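Local coordinates for serine protease inhibitor 1 (Coprinopsis cinerea, PDB 3VWC), which probably inhibits serine proteases, and has a beta-trefoil fold, at residues T98-S103 / R123-A128. Residues are numbered along the deposited sequence; the frame is centred on the assembly and turned at random.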
# COMPACT_ATOMS: atom_id res chain seq x y z
N THR A 98 1.44 -9.13 0.65
CA THR A 98 0.08 -8.55 0.45
C THR A 98 -0.25 -7.63 1.62
O THR A 98 0.32 -7.75 2.72
CB THR A 98 -1.00 -9.65 0.37
OG1 THR A 98 -0.85 -10.52 1.51
CG2 THR A 98 -0.76 -10.50 -0.90
N VAL A 99 -1.17 -6.69 1.37
CA VAL A 99 -1.58 -5.71 2.39
C VAL A 99 -3.10 -5.72 2.40
O VAL A 99 -3.73 -5.28 1.42
CB VAL A 99 -1.06 -4.28 2.06
CG1 VAL A 99 -1.47 -3.33 3.18
CG2 VAL A 99 0.43 -4.31 1.88
N VAL A 100 -3.71 -6.28 3.47
CA VAL A 100 -5.16 -6.49 3.52
C VAL A 100 -5.77 -5.78 4.73
O VAL A 100 -5.25 -5.82 5.82
CB VAL A 100 -5.51 -8.01 3.59
CG1 VAL A 100 -7.02 -8.21 3.66
CG2 VAL A 100 -5.02 -8.67 2.31
N ASN A 101 -6.85 -5.02 4.50
CA ASN A 101 -7.38 -4.25 5.63
C ASN A 101 -7.89 -5.22 6.72
O ASN A 101 -8.68 -6.11 6.41
CB ASN A 101 -8.52 -3.32 5.15
CG ASN A 101 -8.78 -2.22 6.13
OD1 ASN A 101 -8.18 -1.12 6.05
ND2 ASN A 101 -9.78 -2.44 6.97
N ALA A 102 -7.57 -4.91 7.98
CA ALA A 102 -7.95 -5.77 9.11
C ALA A 102 -9.46 -5.81 9.37
O ALA A 102 -9.99 -6.83 9.86
CB ALA A 102 -7.22 -5.34 10.36
N SER A 103 -10.15 -4.71 9.08
CA SER A 103 -11.59 -4.63 9.32
C SER A 103 -12.45 -4.87 8.08
O SER A 103 -13.45 -5.59 8.16
CB SER A 103 -11.93 -3.33 10.06
OG SER A 103 -11.51 -2.22 9.30
N ARG A 123 -9.56 -3.56 -2.63
CA ARG A 123 -10.60 -4.49 -3.15
C ARG A 123 -10.41 -5.86 -2.51
O ARG A 123 -9.30 -6.21 -2.15
CB ARG A 123 -10.36 -4.77 -4.66
CG ARG A 123 -10.36 -3.60 -5.62
CD ARG A 123 -10.47 -4.20 -7.02
NE ARG A 123 -9.68 -3.50 -8.03
CZ ARG A 123 -9.27 -4.06 -9.17
NH1 ARG A 123 -9.57 -5.32 -9.45
NH2 ARG A 123 -8.60 -3.35 -10.07
N PRO A 124 -11.45 -6.72 -2.55
CA PRO A 124 -11.17 -8.10 -2.13
C PRO A 124 -10.03 -8.70 -2.97
O PRO A 124 -10.07 -8.60 -4.19
CB PRO A 124 -12.47 -8.85 -2.47
CG PRO A 124 -13.50 -7.82 -2.65
CD PRO A 124 -12.84 -6.51 -2.99
N LEU A 125 -9.08 -9.38 -2.33
CA LEU A 125 -7.99 -9.99 -3.10
C LEU A 125 -8.42 -11.30 -3.70
O LEU A 125 -9.18 -12.09 -3.07
CB LEU A 125 -6.76 -10.22 -2.25
CG LEU A 125 -6.11 -8.96 -1.65
CD1 LEU A 125 -4.73 -9.33 -1.14
CD2 LEU A 125 -6.01 -7.85 -2.75
N ILE A 126 -7.89 -11.57 -4.88
CA ILE A 126 -8.06 -12.89 -5.51
C ILE A 126 -6.72 -13.59 -5.62
O ILE A 126 -5.66 -12.96 -5.58
CB ILE A 126 -8.73 -12.79 -6.89
CG1 ILE A 126 -7.88 -12.01 -7.90
CG2 ILE A 126 -10.16 -12.16 -6.73
CD1 ILE A 126 -8.48 -12.00 -9.32
N ALA A 127 -6.76 -14.92 -5.77
CA ALA A 127 -5.52 -15.68 -5.90
C ALA A 127 -5.87 -17.00 -6.55
O ALA A 127 -7.04 -17.42 -6.52
CB ALA A 127 -4.89 -15.90 -4.53
N ALA A 128 -4.91 -17.55 -7.29
CA ALA A 128 -5.06 -18.91 -7.84
C ALA A 128 -5.25 -19.86 -6.67
O ALA A 128 -4.59 -19.75 -5.61
CB ALA A 128 -3.80 -19.32 -8.62
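L125 reaches from an extended loop onto strand 96-101 and meets V100 and T98 chiefly with one methyl, CD1. The closest touch is with V100 CG2, 3.5 Å from L125 CD1; L125 CG follows at 4.1 Å from the same V100 CG2. On the strand, V100 has CG1 anti to the backbone N (chi1 179°), which leaves CG2 beside that N to meet the leucine. Two residues back, T98 adds its carbon side: CB lies 4.0 Å and CG2 4.1 Å from L125 CD1. The threonine hydroxyl is engaged elsewhere, OG1 being hydrogen-bonded to Q89 NE2, so what T98 gives the leucine is purely apolar. V109 and E139 also touch the leucine side chain. That is the tight part. The backbones stay well apart, with V100 CA and L125 CA 8.0 Å from each other. V100 and L125 are themselves partly open to solvent, and on both sides of the leucine the loop is exposed: P124 points away from the strand, while I126 N hydrogen-bonds to E139 OE2. The contact thus lays the long loop between strands 121-123 and 141-145 against strand 96-101, through a single leucine, as part of the loop packing around the strands of a beta-trefoil.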